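Local coordinates for protein trehalose-6-phosphate phosphatase (Candida albicans, PDB 5DXF) that is a member of glycosyltransferase family 20, whose fold belongs to the two-lobed GT-B class, at residues R266-I269 / S270-R274; L489-S492 / T493-V497. All coordinates share one frame; numbering follows the deposited sequence.

Interaction 1 (R266-I269 / S270-R274); sequences RHFI and SCCAR
F268 and C272, one helical turn apart, meet as a sulfur-aromatic pair in which SG of C272 lies over one face of the phenyl ring. C272 SG stands 3.8 Å from the centroid of the F268 ring, 26° off the ring normal. It is displaced toward the rim, so that CE2 and CZ of F268 are its closest atoms, each 3.5 Å from C272 SG. Both first torsions contribute: that of F268 (chi1 177°) puts CG beside the carbonyl carbon with the ring standing out from the helix, while that of C272 (chi1 -78°) sets SG beside its own N, from where it reaches back over the ring face. The backbone beneath is regular helix, with C272 N giving a hydrogen bond of 2.9 Å to F268 O and the equivalent bonds running from S270 N to R266 O, C271 N to H267 O and A273 N to I269 O. The side chains of I269 and C271 leave the helix in other directions. S270 OG sits above one face of the R274 guanidinium without a hydrogen bond to it. In the fold, helix 244-251 packs on the F268 and C272 side, with L248 touching both residues, and F232 meets the F268 ring edge-to-face. C271 faces helix 235-238, whereas I269 and A273 rest on V280 of strand 279-280, at the outer edge of the large mixed sheet.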
ATOM      1  N   ARG A 266       8.488  -3.489 -16.494  1.00 56.56           N
ATOM      2  CA  ARG A 266       8.483  -3.370 -17.950  1.00 62.14           C
ATOM      3  C   ARG A 266       8.123  -1.953 -18.397  1.00 64.96           C
ATOM      4  O   ARG A 266       8.747  -1.400 -19.308  1.00 63.07           O
ATOM      5  CB  ARG A 266       7.515  -4.385 -18.567  1.00 62.87           C
ATOM      6  CG  ARG A 266       7.868  -5.836 -18.256  1.00 64.89           C
ATOM      7  CD  ARG A 266       6.977  -6.828 -18.998  1.00 76.22           C
ATOM      8  NE  ARG A 266       5.558  -6.636 -18.711  1.00 99.39           N
ATOM      9  CZ  ARG A 266       4.603  -7.491 -19.060  1.00 92.36           C
ATOM     10  NH1 ARG A 266       4.910  -8.609 -19.704  1.00 93.89           N
ATOM     11  NH2 ARG A 266       3.337  -7.233 -18.760  1.00 90.60           N
ATOM     12  N   HIS A 267       7.126  -1.366 -17.741  1.00 66.18           N
ATOM     13  CA  HIS A 267       6.676  -0.018 -18.078  1.00 54.55           C
ATOM     14  C   HIS A 267       7.737   1.034 -17.780  1.00 56.35           C
ATOM     15  O   HIS A 267       7.921   1.973 -18.554  1.00 59.25           O
ATOM     16  CB  HIS A 267       5.387   0.317 -17.330  1.00 49.94           C
ATOM     17  CG  HIS A 267       4.201  -0.465 -17.801  1.00 53.25           C
ATOM     18  ND1 HIS A 267       3.062  -0.618 -17.042  1.00 57.46           N
ATOM     19  CD2 HIS A 267       3.982  -1.136 -18.955  1.00 56.25           C
ATOM     20  CE1 HIS A 267       2.190  -1.354 -17.709  1.00 56.61           C
ATOM     21  NE2 HIS A 267       2.722  -1.679 -18.872  1.00 56.77           N
ATOM     22  N   PHE A 268       8.427   0.876 -16.654  1.00 48.59           N
ATOM     23  CA  PHE A 268       9.485   1.809 -16.291  1.00 55.81           C
ATOM     24  C   PHE A 268      10.630   1.732 -17.288  1.00 67.35           C
ATOM     25  O   PHE A 268      11.155   2.760 -17.718  1.00 64.02           O
ATOM     26  CB  PHE A 268       9.998   1.531 -14.881  1.00 54.02           C
ATOM     27  CG  PHE A 268      11.146   2.408 -14.474  1.00 51.47           C
ATOM     28  CD1 PHE A 268      10.923   3.698 -14.032  1.00 38.68           C
ATOM     29  CD2 PHE A 268      12.449   1.941 -14.534  1.00 55.04           C
ATOM     30  CE1 PHE A 268      11.974   4.508 -13.657  1.00 46.94           C
ATOM     31  CE2 PHE A 268      13.505   2.745 -14.160  1.00 49.93           C
ATOM     32  CZ  PHE A 268      13.266   4.032 -13.721  1.00 48.24           C
ATOM     33  N   ILE A 269      11.012   0.508 -17.644  1.00 59.55           N
ATOM     34  CA  ILE A 269      12.061   0.293 -18.637  1.00 63.46           C
ATOM     35  C   ILE A 269      11.705   0.942 -19.974  1.00 64.31           C
ATOM     36  O   ILE A 269      12.508   1.700 -20.545  1.00 63.79           O
ATOM     37  CB  ILE A 269      12.326  -1.213 -18.837  1.00 65.11           C
ATOM     38  CG1 ILE A 269      13.019  -1.782 -17.596  1.00 65.73           C
ATOM     39  CG2 ILE A 269      13.157  -1.453 -20.083  1.00 64.30           C
ATOM     40  CD1 ILE A 269      13.106  -3.275 -17.574  1.00 59.67           C
ATOM     41  N   SER A 270      10.471   0.728 -20.407  1.00 56.69           N
ATOM     42  CA  SER A 270       9.976   1.294 -21.648  1.00 64.11           C
ATOM     43  C   SER A 270       9.981   2.802 -21.610  1.00 61.93           C
ATOM     44  O   SER A 270      10.350   3.449 -22.565  1.00 64.13           O
ATOM     45  CB  SER A 270       8.559   0.819 -21.900  1.00 20.00           C
ATOM     46  OG  SER A 270       8.402   0.435 -23.245  1.00 20.00           O
ATOM     47  N   CYS A 271       9.571   3.357 -20.489  1.00 64.64           N
ATOM     48  CA  CYS A 271       9.640   4.800 -20.259  1.00 67.06           C
ATOM     49  C   CYS A 271      11.060   5.336 -20.376  1.00 65.22           C
ATOM     50  O   CYS A 271      11.292   6.350 -21.033  1.00 68.30           O
ATOM     51  CB  CYS A 271       9.077   5.154 -18.883  1.00 62.37           C
ATOM     52  SG  CYS A 271       7.280   5.271 -18.791  1.00 62.46           S
ATOM     53  N   CYS A 272      12.003   4.657 -19.730  1.00 63.20           N
ATOM     54  CA  CYS A 272      13.401   5.068 -19.768  1.00 74.36           C
ATOM     55  C   CYS A 272      13.957   5.041 -21.188  1.00 76.24           C
ATOM     56  O   CYS A 272      14.751   5.903 -21.561  1.00 57.27           O
ATOM     57  CB  CYS A 272      14.251   4.182 -18.854  1.00 67.74           C
ATOM     58  SG  CYS A 272      14.121   4.581 -17.097  1.00 67.80           S
ATOM     59  N   ALA A 273      13.538   4.066 -21.987  1.00 74.31           N
ATOM     60  CA  ALA A 273      14.031   4.002 -23.362  1.00 62.03           C
ATOM     61  C   ALA A 273      13.354   5.024 -24.287  1.00 72.11           C
ATOM     62  O   ALA A 273      13.974   5.508 -25.235  1.00 68.30           O
ATOM     63  CB  ALA A 273      13.864   2.598 -23.920  1.00 66.17           C
ATOM     64  N   ARG A 274      12.093   5.354 -24.025  1.00 74.09           N
ATOM     65  CA  ARG A 274      11.335   6.208 -24.947  1.00 62.30           C
ATOM     66  C   ARG A 274      11.433   7.700 -24.621  1.00 61.24           C
ATOM     67  O   ARG A 274      11.703   8.513 -25.504  1.00 63.13           O
ATOM     68  CB  ARG A 274       9.863   5.775 -24.981  1.00 60.09           C
ATOM     69  CG  ARG A 274       9.665   4.331 -25.418  1.00 53.60           C
ATOM     70  CD  ARG A 274       8.393   4.123 -26.233  1.00 63.33           C
ATOM     71  NE  ARG A 274       8.126   2.697 -26.412  1.00 64.05           N
ATOM     72  CZ  ARG A 274       7.122   2.043 -25.837  1.00 71.95           C
ATOM     73  NH1 ARG A 274       6.263   2.686 -25.061  1.00 70.34           N
ATOM     74  NH2 ARG A 274       6.969   0.743 -26.050  1.00 79.86           N
TER

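Interaction 2 (L489-S492 / T493-V497); sequences LMLS and TKEKV
E495 reaches back from the first turn of helix 493-509 to S492, the residue at its N-cap. CB of E495 lies 3.6 Å from both O and OG of S492. The first torsion (chi1 -80°) sends CG opposite the carbonyl carbon, and from there the chain runs extended along the serine side chain, CG of E495 lying 3.4 Å from S492 OG. At the carboxylate, CD of E495 also lies 3.4 Å from S492 OG. OE1 of E495 comes 3.5 Å from CD2 of L491, whose side chain crosses that of the glutamate at about a right angle. The path ends in hydrogen bonds: S492 N donates to OE1 of E495 at 3.0 Å, arriving nearly along the C-O axis. This N-H supplies the firm bond to OE1, and the hydroxyl of S492 only a weak second one. Nearby, K496 N bonds to S492 O as the helical pattern begins, and the CG of K496 packs against CB of L491 at 3.8 Å. A glutamate three residues after an N-cap serine, accepting a bond from the serine's backbone N-H, forms the glutamate half of a capping box, here at the surface start of a helix.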
ATOM      1  N   LEU A 489     -18.857 -19.150  -1.615  1.00 63.31           N
ATOM      2  CA  LEU A 489     -19.674 -19.422  -0.439  1.00 64.45           C
ATOM      3  C   LEU A 489     -20.082 -20.892  -0.368  1.00 73.51           C
ATOM      4  O   LEU A 489     -20.325 -21.425   0.716  1.00 67.43           O
ATOM      5  CB  LEU A 489     -20.920 -18.535  -0.429  1.00 72.28           C
ATOM      6  CG  LEU A 489     -20.695 -17.049  -0.153  1.00 66.69           C
ATOM      7  CD1 LEU A 489     -22.026 -16.336   0.011  1.00 63.61           C
ATOM      8  CD2 LEU A 489     -19.821 -16.858   1.076  1.00 59.38           C
ATOM      9  N   MET A 490     -20.151 -21.547  -1.523  1.00 68.78           N
ATOM     10  CA  MET A 490     -20.613 -22.930  -1.589  1.00 65.00           C
ATOM     11  C   MET A 490     -19.477 -23.943  -1.692  1.00 73.51           C
ATOM     12  O   MET A 490     -19.715 -25.120  -1.966  1.00 78.91           O
ATOM     13  CB  MET A 490     -21.564 -23.113  -2.774  1.00 68.02           C
ATOM     14  CG  MET A 490     -22.950 -22.533  -2.555  1.00 72.86           C
ATOM     15  SD  MET A 490     -23.689 -23.091  -1.007  1.00 80.44           S
ATOM     16  CE  MET A 490     -25.412 -22.704  -1.295  1.00 87.58           C
ATOM     17  N   LEU A 491     -18.247 -23.487  -1.477  1.00 67.20           N
ATOM     18  CA  LEU A 491     -17.087 -24.371  -1.519  1.00 58.73           C
ATOM     19  C   LEU A 491     -17.194 -25.481  -0.481  1.00 72.24           C
ATOM     20  O   LEU A 491     -17.664 -25.254   0.633  1.00 71.04           O
ATOM     21  CB  LEU A 491     -15.795 -23.582  -1.294  1.00 60.61           C
ATOM     22  CG  LEU A 491     -15.273 -22.744  -2.460  1.00 70.29           C
ATOM     23  CD1 LEU A 491     -13.976 -22.058  -2.070  1.00 61.29           C
ATOM     24  CD2 LEU A 491     -15.074 -23.615  -3.690  1.00 61.55           C
ATOM     25  N   SER A 492     -16.765 -26.683  -0.851  1.00 75.91           N
ATOM     26  CA  SER A 492     -16.719 -27.788   0.098  1.00 69.82           C
ATOM     27  C   SER A 492     -15.641 -27.496   1.133  1.00 67.02           C
ATOM     28  O   SER A 492     -14.757 -26.672   0.894  1.00 67.99           O
ATOM     29  CB  SER A 492     -16.449 -29.117  -0.613  1.00 73.25           C
ATOM     30  OG  SER A 492     -15.106 -29.200  -1.055  1.00 78.81           O
ATOM     31  N   THR A 493     -15.717 -28.163   2.280  1.00 63.74           N
ATOM     32  CA  THR A 493     -14.789 -27.908   3.377  1.00 66.29           C
ATOM     33  C   THR A 493     -13.334 -28.129   2.952  1.00 67.68           C
ATOM     34  O   THR A 493     -12.487 -27.253   3.144  1.00 65.67           O
ATOM     35  CB  THR A 493     -15.118 -28.790   4.597  1.00 62.77           C
ATOM     36  OG1 THR A 493     -16.529 -28.746   4.850  1.00 62.72           O
ATOM     37  CG2 THR A 493     -14.373 -28.301   5.834  1.00 56.42           C
ATOM     38  N   LYS A 494     -13.060 -29.283   2.347  1.00 79.29           N
ATOM     39  CA  LYS A 494     -11.705 -29.633   1.917  1.00 75.63           C
ATOM     40  C   LYS A 494     -11.108 -28.637   0.922  1.00 75.48           C
ATOM     41  O   LYS A 494      -9.921 -28.333   0.994  1.00 79.28           O
ATOM     42  CB  LYS A 494     -11.683 -31.039   1.309  1.00 80.43           C
ATOM     43  CG  LYS A 494     -11.198 -32.118   2.273  1.00 76.79           C
ATOM     44  CD  LYS A 494     -10.666 -33.339   1.531  1.00 73.90           C
ATOM     45  CE  LYS A 494      -9.743 -34.173   2.416  1.00 75.56           C
ATOM     46  NZ  LYS A 494      -8.308 -34.031   2.024  1.00 62.19           N
ATOM     47  N   GLU A 495     -11.922 -28.143  -0.007  1.00 72.28           N
ATOM     48  CA  GLU A 495     -11.473 -27.119  -0.946  1.00 69.00           C
ATOM     49  C   GLU A 495     -11.009 -25.868  -0.198  1.00 70.13           C
ATOM     50  O   GLU A 495      -9.927 -25.336  -0.463  1.00 65.32           O
ATOM     51  CB  GLU A 495     -12.587 -26.774  -1.944  1.00 65.04           C
ATOM     52  CG  GLU A 495     -12.734 -27.771  -3.095  1.00 68.74           C
ATOM     53  CD  GLU A 495     -14.043 -27.615  -3.849  1.00 76.98           C
ATOM     54  OE1 GLU A 495     -15.000 -27.053  -3.274  1.00 80.55           O
ATOM     55  OE2 GLU A 495     -14.118 -28.059  -5.015  1.00 81.63           O
ATOM     56  N   LYS A 496     -11.832 -25.416   0.747  1.00 62.18           N
ATOM     57  CA  LYS A 496     -11.489 -24.292   1.615  1.00 61.57           C
ATOM     58  C   LYS A 496     -10.162 -24.525   2.336  1.00 60.02           C
ATOM     59  O   LYS A 496      -9.247 -23.705   2.228  1.00 54.13           O
ATOM     60  CB  LYS A 496     -12.606 -24.040   2.635  1.00 60.54           C
ATOM     61  CG  LYS A 496     -13.930 -23.599   2.023  1.00 62.85           C
ATOM     62  CD  LYS A 496     -15.092 -23.727   3.008  1.00 60.88           C
ATOM     63  CE  LYS A 496     -14.964 -22.769   4.184  1.00 60.20           C
ATOM     64  NZ  LYS A 496     -16.221 -22.713   4.988  1.00 36.45           N
ATOM     65  N   VAL A 497     -10.051 -25.640   3.059  1.00 70.54           N
ATOM     66  CA  VAL A 497      -8.838 -25.925   3.826  1.00 66.36           C
ATOM     67  C   VAL A 497      -7.594 -26.005   2.938  1.00 69.02           C
ATOM     68  O   VAL A 497      -6.569 -25.410   3.258  1.00 61.96           O
ATOM     69  CB  VAL A 497      -8.960 -27.239   4.629  1.00 70.34           C
ATOM     70  CG1 VAL A 497      -7.734 -27.438   5.522  1.00 61.54           C
ATOM     71  CG2 VAL A 497     -10.248 -27.251   5.453  1.00 59.66           C
TER

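Interaction 1 comes first along the chain and interaction 2 much later; their centres are 43 Å apart, and their nearest atoms, about 28 Å apart, do not touch. Both belong to the same family 20 region but to different parts. Helix 262-274, which carries interaction 1, comes, along the chain, between strands 256-259 and 279-280 of the nine-stranded mixed sheet. Interaction 2 begins helix 493-509, after the parallel strands from 332-339 to 471-473. This separation is consistent with the two lobes of a GT-B fold. One contact is a partly buried pairing within a helix of what is probably the first lobe, the other a surface cap where the loop after helix 478-489 enters helix 493-509.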